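Local coordinates for DNA repair protein RecO (Deinococcus radiodurans, PDB 1U5K), which probably takes part in DNA repair and in recombination by the RecF pathway, and binds a zinc ion, at residues H93-F98 and A117-G122; R121-Q126 and E130-V135; M136-L141 and P212-A217. All blocks are in the same frame, centred on the assembly; numbering follows the deposited sequence.

Contact 1: residues H93-F98 and A117-G122; sequences HLMAEF and AASLRG
Met95 and Ser119 face each other where two successive helices, 86-102 and 110-125, meet in the helical C-terminal part of RecO; their CA atoms, 7.4 Å apart, are the nearest pair across the two segments. The tight part is small and buried. The Ser119 oxygen lies against the first half of the methionine chain, OG being 3.7 Å from Met95 CG and 3.8 Å from Met95 CB, while the hydroxyl is hydrogen-bonded to Phe116 O in its own helix. The Met95 chain then bends twice (chi2 -63°, chi3 87°), and its sulfur end turns off to helix 129-141, where it packs on Ala133 and Ser137. Leu120 supplies the second touch more loosely, its CD2 at 4.3 Å from Met95 CB, while the same side chain also rests on Ile11 of strand 5-17 in the OB-fold part. Away from this interface helix 110-125 opens to solvent: Ala118 is partly exposed, and exposed Arg121 folds its guanidinium back so that one face lies over Ala118 CA. No hydrogen bond crosses the contact, so van der Waals packing holds the two segments together here.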
loop_
_atom_site.group_PDB
_atom_site.type_symbol
_atom_site.label_atom_id
_atom_site.label_comp_id
_atom_site.label_asym_id
_atom_site.label_seq_id
_atom_site.Cartn_x
_atom_site.Cartn_y
_atom_site.Cartn_z
ATOM N N HIS A 93 -4.299 3.564 -13.004
ATOM C CA HIS A 93 -3.500 3.565 -11.785
ATOM C C HIS A 93 -3.095 2.148 -11.371
ATOM O O HIS A 93 -1.948 1.912 -11.012
ATOM C CB HIS A 93 -4.337 4.249 -10.729
ATOM C CG HIS A 93 -3.617 4.658 -9.484
ATOM N ND1 HIS A 93 -2.272 4.950 -9.446
ATOM C CD2 HIS A 93 -4.089 4.892 -8.237
ATOM C CE1 HIS A 93 -1.942 5.326 -8.225
ATOM N NE2 HIS A 93 -3.018 5.267 -7.465
ATOM N N LEU A 94 -4.024 1.206 -11.466
ATOM C CA LEU A 94 -3.718 -0.201 -11.282
ATOM C C LEU A 94 -2.628 -0.680 -12.246
ATOM O O LEU A 94 -1.673 -1.312 -11.807
ATOM C CB LEU A 94 -4.981 -1.048 -11.374
ATOM C CG LEU A 94 -4.858 -2.569 -11.375
ATOM C CD1 LEU A 94 -4.119 -3.052 -10.146
ATOM C CD2 LEU A 94 -6.251 -3.156 -11.424
ATOM N N MET A 95 -2.753 -0.403 -13.539
ATOM C CA MET A 95 -1.752 -0.880 -14.499
ATOM C C MET A 95 -0.392 -0.308 -14.124
ATOM O O MET A 95 0.593 -1.032 -14.212
ATOM C CB MET A 95 -2.077 -0.475 -15.932
ATOM C CG MET A 95 -3.367 -1.131 -16.403
ATOM S SD MET A 95 -3.327 -2.914 -16.474
ATOM C CE MET A 95 -3.784 -3.369 -14.881
ATOM N N ALA A 96 -0.355 0.963 -13.731
ATOM C CA ALA A 96 0.897 1.630 -13.406
ATOM C C ALA A 96 1.625 0.952 -12.240
ATOM O O ALA A 96 2.799 0.595 -12.361
ATOM C CB ALA A 96 0.683 3.095 -13.153
ATOM N N GLU A 97 0.918 0.761 -11.131
ATOM C CA GLU A 97 1.520 0.186 -9.927
ATOM C C GLU A 97 1.785 -1.311 -10.127
ATOM O O GLU A 97 2.791 -1.858 -9.684
ATOM C CB GLU A 97 0.656 0.487 -8.695
ATOM C CG GLU A 97 0.638 1.958 -8.297
ATOM C CD GLU A 97 1.951 2.442 -7.690
ATOM O OE1 GLU A 97 2.865 1.635 -7.396
ATOM O OE2 GLU A 97 2.069 3.663 -7.474
ATOM N N PHE A 98 0.932 -1.979 -10.899
ATOM C CA PHE A 98 1.113 -3.394 -11.168
ATOM C C PHE A 98 2.365 -3.595 -12.010
ATOM O O PHE A 98 3.206 -4.443 -11.691
ATOM C CB PHE A 98 -0.094 -3.976 -11.913
ATOM C CG PHE A 98 0.117 -5.379 -12.399
ATOM C CD1 PHE A 98 0.011 -6.466 -11.544
ATOM C CD2 PHE A 98 0.429 -5.609 -13.728
ATOM C CE1 PHE A 98 0.208 -7.775 -12.027
ATOM C CE2 PHE A 98 0.601 -6.900 -14.207
ATOM C CZ PHE A 98 0.518 -7.976 -13.349
ATOM N N ALA A 117 1.798 0.891 -22.628
ATOM C CA ALA A 117 1.205 2.066 -23.253
ATOM C C ALA A 117 -0.153 1.716 -23.860
ATOM O O ALA A 117 -1.132 2.454 -23.680
ATOM C CB ALA A 117 2.147 2.655 -24.301
ATOM N N ALA A 118 -0.244 0.542 -24.479
ATOM C CA ALA A 118 -1.505 0.105 -25.092
ATOM C C ALA A 118 -2.567 -0.139 -24.029
ATOM O O ALA A 118 -3.746 0.110 -24.246
ATOM C CB ALA A 118 -1.292 -1.160 -25.921
ATOM N N SER A 119 -2.142 -0.612 -22.858
ATOM C CA SER A 119 -3.050 -0.846 -21.749
ATOM C C SER A 119 -3.698 0.455 -21.324
ATOM O O SER A 119 -4.897 0.483 -21.075
ATOM C CB SER A 119 -2.361 -1.594 -20.588
ATOM O OG SER A 119 -1.703 -0.722 -19.698
ATOM N N LEU A 120 -2.922 1.527 -21.239
ATOM C CA LEU A 120 -3.459 2.840 -20.919
ATOM C C LEU A 120 -4.411 3.388 -21.990
ATOM O O LEU A 120 -5.451 3.941 -21.663
ATOM C CB LEU A 120 -2.336 3.843 -20.671
ATOM C CG LEU A 120 -1.425 3.592 -19.469
ATOM C CD1 LEU A 120 -0.548 4.805 -19.239
ATOM C CD2 LEU A 120 -2.143 3.178 -18.204
ATOM N N ARG A 121 -4.055 3.263 -23.260
ATOM C CA ARG A 121 -4.964 3.581 -24.356
ATOM C C ARG A 121 -6.276 2.815 -24.244
ATOM O O ARG A 121 -7.341 3.413 -24.296
ATOM C CB ARG A 121 -4.278 3.289 -25.695
ATOM C CG ARG A 121 -3.261 4.373 -25.997
ATOM C CD ARG A 121 -2.720 4.402 -27.412
ATOM N NE ARG A 121 -2.386 3.108 -27.982
ATOM C CZ ARG A 121 -1.204 2.517 -27.872
ATOM N NH1 ARG A 121 -0.227 3.031 -27.127
ATOM N NH2 ARG A 121 -1.030 1.357 -28.476
ATOM N N GLY A 122 -6.210 1.497 -24.077
ATOM C CA GLY A 122 -7.389 0.682 -23.849
ATOM C C GLY A 122 -8.268 1.100 -22.690
ATOM O O GLY A 122 -9.494 1.111 -22.814
#

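Contact 2: residues R121-Q126 and E130-V135; sequences RGVAHQ and EWVALV
A flat group that carries this contact, part of an alpha-alpha hairpin, is the peptide joining Gly122 to Val123, and Val132 covers one of its faces with both methyls. CG1 of Val132 stands over the C-N bond, 3.8 Å from Gly122 C and equally far from Val123 N; CG2 lies over the oxygen, 3.7 Å from Gly122 O. Two rings turn elsewhere: His125 has Ala124 CB over the centre of one face, and Trp131 has Val135 CG2 on one face near the rim. The indole meets the Phe189 ring, and Trp131 NE1 is hydrogen-bonded to Ser201 O. In the hairpin helix 110-125 ends, the chain turns within a few residues, and helix 129-141 runs back beside it. With no side chain on Gly122, Val132 comes right down on the backbone, and the CA atoms of Gly122 and Val132 are 6.0 Å apart. Val132 has CG1 anti to its backbone N (chi1 179°), which spreads its two methyls along the opposing helix end. Val123 flanks this seat on one side, its CG2 at 4.1 Å from Val132 CG1, the two side chains running at a slant. Phe91 of helix 86-102 lies against Val123 and Ala133. Arg88 NH1 bonds the carbonyl oxygens of Val123 and Gln126 as the helix gives out. Partly exposed Gln126 crosses Val132 at about a right angle, its CB 3.8 Å from Val132 CG2.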
loop_
_atom_site.group_PDB
_atom_site.type_symbol
_atom_site.label_atom_id
_atom_site.label_comp_id
_atom_site.label_asym_id
_atom_site.label_seq_id
_atom_site.Cartn_x
_atom_site.Cartn_y
_atom_site.Cartn_z
ATOM N N ARG A 121 -4.055 3.263 -23.260
ATOM C CA ARG A 121 -4.964 3.581 -24.356
ATOM C C ARG A 121 -6.276 2.815 -24.244
ATOM O O ARG A 121 -7.341 3.413 -24.296
ATOM C CB ARG A 121 -4.278 3.289 -25.695
ATOM C CG ARG A 121 -3.261 4.373 -25.997
ATOM C CD ARG A 121 -2.720 4.402 -27.412
ATOM N NE ARG A 121 -2.386 3.108 -27.982
ATOM C CZ ARG A 121 -1.204 2.517 -27.872
ATOM N NH1 ARG A 121 -0.227 3.031 -27.127
ATOM N NH2 ARG A 121 -1.030 1.357 -28.476
ATOM N N GLY A 122 -6.210 1.497 -24.077
ATOM C CA GLY A 122 -7.389 0.682 -23.849
ATOM C C GLY A 122 -8.268 1.100 -22.690
ATOM O O GLY A 122 -9.494 1.111 -22.814
ATOM N N VAL A 123 -7.664 1.431 -21.550
ATOM C CA VAL A 123 -8.424 1.854 -20.384
ATOM C C VAL A 123 -9.044 3.215 -20.669
ATOM O O VAL A 123 -10.124 3.537 -20.179
ATOM C CB VAL A 123 -7.529 1.902 -19.130
ATOM C CG1 VAL A 123 -8.101 2.780 -18.042
ATOM C CG2 VAL A 123 -7.273 0.493 -18.612
ATOM N N ALA A 124 -8.333 4.025 -21.444
ATOM C CA ALA A 124 -8.813 5.362 -21.774
ATOM C C ALA A 124 -9.963 5.317 -22.787
ATOM O O ALA A 124 -10.843 6.172 -22.724
ATOM C CB ALA A 124 -7.683 6.206 -22.321
ATOM N N HIS A 125 -9.956 4.350 -23.700
ATOM C CA HIS A 125 -10.872 4.370 -24.849
ATOM C C HIS A 125 -11.940 3.294 -24.958
ATOM O O HIS A 125 -12.936 3.502 -25.662
ATOM C CB HIS A 125 -10.064 4.345 -26.139
ATOM C CG HIS A 125 -9.119 5.493 -26.253
ATOM N ND1 HIS A 125 -9.507 6.782 -25.969
ATOM C CD2 HIS A 125 -7.803 5.552 -26.566
ATOM C CE1 HIS A 125 -8.482 7.594 -26.154
ATOM N NE2 HIS A 125 -7.434 6.873 -26.503
ATOM N N GLN A 126 -11.740 2.154 -24.303
ATOM C CA GLN A 126 -12.624 1.002 -24.452
ATOM C C GLN A 126 -13.815 0.997 -23.487
ATOM O O GLN A 126 -13.755 1.597 -22.409
ATOM C CB GLN A 126 -11.854 -0.324 -24.367
ATOM C CG GLN A 126 -10.761 -0.569 -25.399
ATOM C CD GLN A 126 -11.218 -0.741 -26.848
ATOM O OE1 GLN A 126 -10.522 -1.382 -27.635
ATOM N NE2 GLN A 126 -12.359 -0.166 -27.208
ATOM N N GLU A 130 -12.141 -2.491 -16.969
ATOM C CA GLU A 130 -11.740 -3.593 -16.102
ATOM C C GLU A 130 -11.195 -4.736 -16.954
ATOM O O GLU A 130 -10.170 -5.337 -16.612
ATOM C CB GLU A 130 -12.868 -4.112 -15.205
ATOM C CG GLU A 130 -12.352 -5.204 -14.277
ATOM C CD GLU A 130 -13.418 -5.942 -13.502
ATOM O OE1 GLU A 130 -14.574 -5.849 -13.941
ATOM O OE2 GLU A 130 -13.140 -6.587 -12.462
ATOM N N TRP A 131 -11.874 -5.025 -18.064
ATOM C CA TRP A 131 -11.497 -6.142 -18.914
ATOM C C TRP A 131 -10.158 -5.856 -19.603
ATOM O O TRP A 131 -9.323 -6.753 -19.765
ATOM C CB TRP A 131 -12.573 -6.536 -19.935
ATOM C CG TRP A 131 -12.210 -7.782 -20.669
ATOM C CD1 TRP A 131 -11.999 -7.906 -22.002
ATOM C CD2 TRP A 131 -11.982 -9.079 -20.108
ATOM N NE1 TRP A 131 -11.635 -9.193 -22.305
ATOM C CE2 TRP A 131 -11.632 -9.942 -21.164
ATOM C CE3 TRP A 131 -12.041 -9.607 -18.811
ATOM C CZ2 TRP A 131 -11.328 -11.293 -20.971
ATOM C CZ3 TRP A 131 -11.703 -10.919 -18.615
ATOM C CH2 TRP A 131 -11.389 -11.761 -19.693
ATOM N N VAL A 132 -9.955 -4.615 -20.027
ATOM C CA VAL A 132 -8.654 -4.233 -20.578
ATOM C C VAL A 132 -7.565 -4.543 -19.545
ATOM O O VAL A 132 -6.541 -5.148 -19.862
ATOM C CB VAL A 132 -8.620 -2.758 -21.004
ATOM C CG1 VAL A 132 -7.271 -2.342 -21.556
ATOM C CG2 VAL A 132 -9.673 -2.467 -22.083
ATOM N N ALA A 133 -7.790 -4.143 -18.300
ATOM C CA ALA A 133 -6.768 -4.313 -17.270
ATOM C C ALA A 133 -6.507 -5.777 -16.943
ATOM O O ALA A 133 -5.345 -6.149 -16.790
ATOM C CB ALA A 133 -7.124 -3.521 -16.014
ATOM N N LEU A 134 -7.546 -6.607 -16.860
ATOM C CA LEU A 134 -7.382 -8.044 -16.699
ATOM C C LEU A 134 -6.511 -8.631 -17.798
ATOM O O LEU A 134 -5.521 -9.322 -17.550
ATOM C CB LEU A 134 -8.702 -8.809 -16.602
ATOM C CG LEU A 134 -9.221 -8.951 -15.184
ATOM C CD1 LEU A 134 -10.628 -9.488 -15.229
ATOM C CD2 LEU A 134 -8.312 -9.763 -14.244
ATOM N N VAL A 135 -6.868 -8.312 -19.032
ATOM C CA VAL A 135 -6.198 -8.868 -20.193
ATOM C C VAL A 135 -4.736 -8.452 -20.250
ATOM O O VAL A 135 -3.867 -9.286 -20.467
ATOM C CB VAL A 135 -6.936 -8.496 -21.490
ATOM C CG1 VAL A 135 -6.095 -8.813 -22.699
ATOM C CG2 VAL A 135 -8.244 -9.239 -21.525
#

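Contact 3: residues M136-L141 and P212-A217; sequences MSYKLL and PALWRA
Leu214 makes the one hydrogen bond of this contact, through its main-chain oxygen to Tyr138, where helices 129-141 and 211-225 pack side by side in the C-terminal helical bundle. The short segments run roughly in the same direction, at 33°, and their axes stay 11.6 Å apart at closest approach, a wide spacing bridged by large side chains. Tyr138 reaches across it: its OH donates to Leu214 O at 2.6 Å. The oxygen lies at the ring edge and in the ring plane, where the O-H of a phenol tends to lie because its oxygen is conjugated with the ring. On the acceptor side the approach is bent, with a C=O...OH angle of 131° and the donor tilted 15° from the carbonyl plane. This gives a buried hydroxyl a partner without a second polar side chain. The Leu214 side chain itself packs between the Tyr138 helix and helix 184-192, whose Phe189 meets the Tyr138 ring edge-to-face.

Trp215 comes next. Its CA-CB bond leaves in the other direction, but with CG beside the backbone N (chi1 -76°) the indole swings back until CZ3 is 4.1 Å from Ser137 OG, approaching obliquely. This is mere proximity, for Ser137 OG is bonded to Leu134 O in its own helix and the indole NE1 to Glu130 OE2. One turn past Leu214, the Ala217 methyl lies beyond the phenol hydroxyl, nearly in line with its CZ-OH bond, CB 3.7 Å from Tyr138 OH.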
loop_
_atom_site.group_PDB
_atom_site.type_symbol
_atom_site.label_atom_id
_atom_site.label_comp_id
_atom_site.label_asym_id
_atom_site.label_seq_id
_atom_site.Cartn_x
_atom_site.Cartn_y
_atom_site.Cartn_z
ATOM N N MET A 136 -4.484 -7.173 -20.000
ATOM C CA MET A 136 -3.172 -6.575 -20.150
ATOM C C MET A 136 -2.266 -7.006 -19.001
ATOM O O MET A 136 -1.096 -7.318 -19.203
ATOM C CB MET A 136 -3.303 -5.051 -20.211
ATOM C CG MET A 136 -4.055 -4.590 -21.463
ATOM S SD MET A 136 -3.223 -5.044 -22.971
ATOM C CE MET A 136 -2.099 -3.844 -23.063
ATOM N N SER A 137 -2.821 -7.071 -17.799
ATOM C CA SER A 137 -2.042 -7.540 -16.666
ATOM C C SER A 137 -1.572 -8.999 -16.840
ATOM O O SER A 137 -0.384 -9.313 -16.653
ATOM C CB SER A 137 -2.764 -7.117 -15.371
ATOM O OG SER A 137 -3.792 -8.049 -15.111
ATOM N N TYR A 138 -2.437 -9.885 -17.331
ATOM C CA TYR A 138 -2.040 -11.264 -17.611
ATOM C C TYR A 138 -1.040 -11.353 -18.763
ATOM O O TYR A 138 -0.040 -12.079 -18.693
ATOM C CB TYR A 138 -3.257 -12.164 -17.857
ATOM C CG TYR A 138 -3.879 -12.780 -16.638
ATOM C CD1 TYR A 138 -4.761 -12.055 -15.854
ATOM C CD2 TYR A 138 -3.577 -14.093 -16.244
ATOM C CE1 TYR A 138 -5.313 -12.622 -14.726
ATOM C CE2 TYR A 138 -4.164 -14.681 -15.137
ATOM C CZ TYR A 138 -5.032 -13.930 -14.369
ATOM O OH TYR A 138 -5.655 -14.441 -13.252
ATOM N N LYS A 139 -1.262 -10.549 -19.795
ATOM C CA LYS A 139 -0.324 -10.487 -20.897
ATOM C C LYS A 139 1.072 -10.064 -20.479
ATOM O O LYS A 139 2.052 -10.619 -20.961
ATOM C CB LYS A 139 -0.817 -9.587 -22.031
ATOM C CG LYS A 139 -0.073 -9.808 -23.330
ATOM C CD LYS A 139 -0.607 -10.955 -24.178
ATOM C CE LYS A 139 0.244 -11.128 -25.431
ATOM N NZ LYS A 139 0.123 -12.466 -26.043
ATOM N N LEU A 140 1.166 -9.093 -19.575
ATOM C CA LEU A 140 2.467 -8.647 -19.103
ATOM C C LEU A 140 3.212 -9.752 -18.353
ATOM O O LEU A 140 4.430 -9.718 -18.296
ATOM C CB LEU A 140 2.356 -7.406 -18.217
ATOM C CG LEU A 140 2.005 -6.092 -18.903
ATOM C CD1 LEU A 140 1.336 -5.052 -17.994
ATOM C CD2 LEU A 140 3.213 -5.517 -19.617
ATOM N N LEU A 141 2.525 -10.715 -17.747
ATOM C CA LEU A 141 3.207 -11.855 -17.151
ATOM C C LEU A 141 4.170 -12.569 -18.094
ATOM O O LEU A 141 5.222 -13.057 -17.664
ATOM C CB LEU A 141 2.216 -12.875 -16.590
ATOM C CG LEU A 141 1.151 -12.410 -15.592
ATOM C CD1 LEU A 141 0.179 -13.532 -15.243
ATOM C CD2 LEU A 141 1.855 -11.945 -14.348
ATOM N N PRO A 212 -13.703 -11.722 -10.184
ATOM C CA PRO A 212 -12.985 -11.801 -8.905
ATOM C C PRO A 212 -12.041 -13.005 -8.848
ATOM O O PRO A 212 -10.927 -12.854 -8.350
ATOM C CB PRO A 212 -14.113 -11.832 -7.863
ATOM C CG PRO A 212 -15.200 -11.037 -8.533
ATOM C CD PRO A 212 -15.142 -11.495 -9.977
ATOM N N ALA A 213 -12.440 -14.154 -9.385
ATOM C CA ALA A 213 -11.569 -15.323 -9.476
ATOM C C ALA A 213 -10.270 -15.050 -10.241
ATOM O O ALA A 213 -9.185 -15.458 -9.809
ATOM C CB ALA A 213 -12.308 -16.469 -10.119
ATOM N N LEU A 214 -10.401 -14.348 -11.363
ATOM C CA LEU A 214 -9.265 -13.920 -12.172
ATOM C C LEU A 214 -8.327 -12.940 -11.464
ATOM O O LEU A 214 -7.108 -13.107 -11.543
ATOM C CB LEU A 214 -9.728 -13.340 -13.501
ATOM C CG LEU A 214 -10.496 -14.311 -14.400
ATOM C CD1 LEU A 214 -10.931 -13.612 -15.676
ATOM C CD2 LEU A 214 -9.573 -15.472 -14.741
ATOM N N TRP A 215 -8.886 -11.961 -10.759
ATOM C CA TRP A 215 -8.085 -11.017 -10.000
ATOM C C TRP A 215 -7.365 -11.747 -8.881
ATOM O O TRP A 215 -6.198 -11.471 -8.619
ATOM C CB TRP A 215 -8.898 -9.867 -9.403
ATOM C CG TRP A 215 -9.271 -8.845 -10.412
ATOM C CD1 TRP A 215 -10.546 -8.532 -10.800
ATOM C CD2 TRP A 215 -8.392 -8.029 -11.198
ATOM N NE1 TRP A 215 -10.509 -7.562 -11.766
ATOM C CE2 TRP A 215 -9.204 -7.226 -12.025
ATOM C CE3 TRP A 215 -7.005 -7.897 -11.304
ATOM C CZ2 TRP A 215 -8.677 -6.322 -12.939
ATOM C CZ3 TRP A 215 -6.480 -6.986 -12.216
ATOM C CH2 TRP A 215 -7.317 -6.227 -13.044
ATOM N N ARG A 216 -8.045 -12.687 -8.237
ATOM C CA ARG A 216 -7.477 -13.385 -7.092
ATOM C C ARG A 216 -6.292 -14.243 -7.496
ATOM O O ARG A 216 -5.259 -14.244 -6.828
ATOM C CB ARG A 216 -8.527 -14.192 -6.331
ATOM C CG ARG A 216 -9.366 -13.338 -5.386
ATOM C CD ARG A 216 -10.091 -14.113 -4.292
ATOM N NE ARG A 216 -10.913 -15.154 -4.903
ATOM C CZ ARG A 216 -12.156 -14.975 -5.333
ATOM N NH1 ARG A 216 -12.764 -13.803 -5.188
ATOM N NH2 ARG A 216 -12.797 -15.987 -5.897
ATOM N N ALA A 217 -6.425 -14.941 -8.614
ATOM C CA ALA A 217 -5.384 -15.831 -9.087
ATOM C C ALA A 217 -4.146 -15.017 -9.451
ATOM O O ALA A 217 -3.024 -15.388 -9.085
ATOM C CB ALA A 217 -5.887 -16.611 -10.256
#

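Contacts 1 and 3 are buried, whereas contact 2 lies only partly covered at the turn end of a helical hairpin. Helix 110-125 serves contacts 1 and 2, which share Arg121 and Gly122, and helix 129-141 serves contacts 2 and 3, so the three join four helices into one continuous packing. Between contacts 1 and 3, Leu94 CD2 reaches Trp215 CH2 at 3.6 Å; between 2 and 3, Leu134 CD2 lies 3.9 Å from Leu214 CB. The chemistry shifts accordingly: contacts 1 and 2 rely on van der Waals contact without a bond across, while the widely spaced helices of contact 3 add a hydrogen bond. All three lie away from the zinc site.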